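Local coordinates for Glyoxalase/bleomycin resistance protein/dioxygenase (Alicyclobacillus acidocaldarius subsp. acidocaldarius, PDB 3RRI) that is a metalloprotein of the vicinal oxygen chelate (glyoxalase/bleomycin resistance) superfamily and may act as a dioxygenase, at residues R5-F11 with F48-L52. Coordinates in Å, arbitrary orientation, origin at the centre of the assembly. Where two conformers were deposited one is given. Numbering follows the deposited sequence.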
loop_
_atom_site.group_PDB
_atom_site.type_symbol
_atom_site.label_atom_id
_atom_site.label_comp_id
_atom_site.label_asym_id
_atom_site.label_seq_id
_atom_site.Cartn_x
_atom_site.Cartn_y
_atom_site.Cartn_z
ATOM N N ARG A 5 0.588 -10.997 -3.010
ATOM C CA ARG A 5 1.929 -11.468 -2.634
ATOM C C ARG A 5 2.732 -10.296 -2.046
ATOM O O ARG A 5 2.429 -9.117 -2.285
ATOM C CB ARG A 5 2.674 -12.046 -3.833
ATOM C CG ARG A 5 2.960 -11.066 -4.931
ATOM C CD ARG A 5 3.658 -11.683 -6.109
ATOM N NE ARG A 5 3.941 -10.651 -7.122
ATOM C CZ ARG A 5 4.673 -10.801 -8.202
ATOM N NH1 ARG A 5 5.335 -11.911 -8.444
ATOM N NH2 ARG A 5 4.832 -9.776 -9.049
ATOM N N ASN A 6 3.764 -10.622 -1.261
ATOM C CA ASN A 6 4.609 -9.591 -0.662
ATOM C C ASN A 6 5.372 -8.805 -1.713
ATOM O O ASN A 6 6.229 -9.344 -2.405
ATOM C CB ASN A 6 5.595 -10.237 0.330
ATOM C CG ASN A 6 6.347 -9.222 1.159
ATOM O OD1 ASN A 6 6.408 -8.036 0.853
ATOM N ND2 ASN A 6 6.994 -9.718 2.216
ATOM N N PRO A 7 5.084 -7.500 -1.844
ATOM C CA PRO A 7 5.809 -6.734 -2.834
ATOM C C PRO A 7 7.269 -6.500 -2.556
ATOM O O PRO A 7 7.973 -6.057 -3.440
ATOM C CB PRO A 7 5.096 -5.378 -2.814
ATOM C CG PRO A 7 4.518 -5.279 -1.513
ATOM C CD PRO A 7 4.208 -6.638 -1.035
ATOM N N ASN A 8 7.701 -6.797 -1.323
ATOM C CA ASN A 8 9.066 -6.567 -0.890
ATOM C C ASN A 8 10.013 -7.735 -1.179
ATOM O O ASN A 8 11.208 -7.538 -1.173
ATOM C CB ASN A 8 9.092 -6.277 0.614
ATOM C CG ASN A 8 8.618 -4.862 0.963
ATOM O OD1 ASN A 8 7.867 -4.218 0.211
ATOM N ND2 ASN A 8 9.074 -4.370 2.110
ATOM N N ASP A 9 9.465 -8.923 -1.429
ATOM C CA ASP A 9 10.236 -10.121 -1.786
ATOM C C ASP A 9 10.355 -10.203 -3.316
ATOM O O ASP A 9 9.665 -9.461 -4.051
ATOM C CB ASP A 9 9.562 -11.403 -1.262
ATOM C CG ASP A 9 9.532 -11.500 0.269
ATOM O OD1 ASP A 9 10.318 -10.774 0.940
ATOM O OD2 ASP A 9 8.731 -12.300 0.782
ATOM N N VAL A 10 11.154 -11.127 -3.829
ATOM C CA VAL A 10 11.111 -11.467 -5.260
ATOM C C VAL A 10 11.145 -12.983 -5.408
ATOM O O VAL A 10 11.790 -13.674 -4.606
ATOM C CB VAL A 10 12.221 -10.807 -6.080
ATOM C CG1 VAL A 10 12.163 -9.290 -5.931
ATOM C CG2 VAL A 10 13.598 -11.371 -5.723
ATOM N N PHE A 11 10.406 -13.509 -6.380
ATOM C CA PHE A 11 10.625 -14.848 -6.875
ATOM C C PHE A 11 11.897 -14.861 -7.677
ATOM O O PHE A 11 12.235 -13.876 -8.339
ATOM C CB PHE A 11 9.462 -15.259 -7.819
ATOM C CG PHE A 11 9.403 -16.746 -8.091
ATOM C CD1 PHE A 11 8.518 -17.545 -7.400
ATOM C CD2 PHE A 11 10.188 -17.346 -9.067
ATOM C CE1 PHE A 11 8.446 -18.899 -7.626
ATOM C CE2 PHE A 11 10.134 -18.686 -9.310
ATOM C CZ PHE A 11 9.243 -19.472 -8.613
ATOM N N PHE A 48 10.011 -8.455 -14.942
ATOM C CA PHE A 48 8.685 -8.023 -14.478
ATOM C C PHE A 48 8.611 -7.858 -12.959
ATOM O O PHE A 48 7.558 -7.994 -12.345
ATOM C CB PHE A 48 7.585 -8.988 -14.967
ATOM C CG PHE A 48 7.505 -9.113 -16.457
ATOM C CD1 PHE A 48 6.612 -8.331 -17.161
ATOM C CD2 PHE A 48 8.318 -9.974 -17.164
ATOM C CE1 PHE A 48 6.545 -8.437 -18.561
ATOM C CE2 PHE A 48 8.238 -10.081 -18.569
ATOM C CZ PHE A 48 7.322 -9.307 -19.239
ATOM N N GLY A 49 9.760 -7.536 -12.363
ATOM C CA GLY A 49 9.831 -7.280 -10.924
ATOM C C GLY A 49 10.310 -8.469 -10.109
ATOM O O GLY A 49 10.574 -8.311 -8.911
ATOM N N ASP A 50 10.376 -9.639 -10.723
ATOM C CA ASP A 50 11.005 -10.843 -10.107
ATOM C C ASP A 50 12.422 -10.965 -10.693
ATOM O O ASP A 50 12.842 -10.148 -11.525
ATOM C CB ASP A 50 10.132 -12.056 -10.322
ATOM C CG ASP A 50 8.873 -11.978 -9.505
ATOM O OD1 ASP A 50 8.945 -11.898 -8.278
ATOM O OD2 ASP A 50 7.761 -11.972 -10.049
ATOM N N GLN A 51 13.237 -11.913 -10.192
ATOM C CA GLN A 51 14.581 -12.072 -10.696
ATOM C C GLN A 51 14.690 -13.312 -11.591
ATOM O O GLN A 51 14.330 -14.416 -11.175
ATOM C CB GLN A 51 15.599 -12.211 -9.530
ATOM C CG GLN A 51 17.019 -12.264 -10.053
ATOM C CD GLN A 51 18.037 -12.795 -9.038
ATOM O OE1 GLN A 51 17.808 -13.785 -8.349
ATOM N NE2 GLN A 51 19.181 -12.153 -9.009
ATOM N N LEU A 52 15.186 -13.121 -12.821
ATOM C CA LEU A 52 15.526 -14.246 -13.693
ATOM C C LEU A 52 17.045 -14.257 -13.854
ATOM O O LEU A 52 17.652 -13.223 -14.070
ATOM C CB LEU A 52 14.835 -14.081 -15.066
ATOM C CG LEU A 52 15.037 -15.237 -16.026
ATOM C CD1 LEU A 52 14.391 -16.565 -15.565
ATOM C CD2 LEU A 52 14.472 -14.799 -17.429
HETATM O O HOH W 1 6.285 -10.244 -11.427
#
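Strands 10-17 and 50-56 begin side by side here and run parallel, with Val10 and Asp50 in register, their CA atoms 4.9 Å apart. The backbone ladder across the pair opens with Gln51 N donating to Phe11 O at 2.9 Å; one step earlier a side chain takes over, Phe11 N giving its hydrogen to Asp50 OD1, also at 2.9 Å. Upstream, a type I turn from Asn6 to Asp9 reverses the chain, and Asn6 OD1 accepts from Asn8 N (2.8 Å) in an Asx turn. Arg5, just before the turn, reaches its extended side chain across to strand 50-56, where NH1 forms a salt bridge with Asp50 OD2 at 2.9 Å, at the guanidinium edge. A water ties the corner together, accepting from Arg5 NH2 (2.8 Å) and lying 2.7 Å from both Phe48 O and Asp50 OD2. At Gly49 (phi 98°) a CB would jam against Phe48 O; Val10 CG1 rests 3.5 Å from Gly49 O. Asp50 OD1 also pairs with Arg5 of the second subunit, while Gln51 OE1 accepts from Lys126 of that subunit. Val10 and Phe11 join an antiparallel ladder with a strand of the same neighbour, so the sheet continues across the interface. This parallel pairing of the first and fourth strands of a βαβββ module is characteristic of the vicinal oxygen chelate fold, here at the edge where two subunits meet.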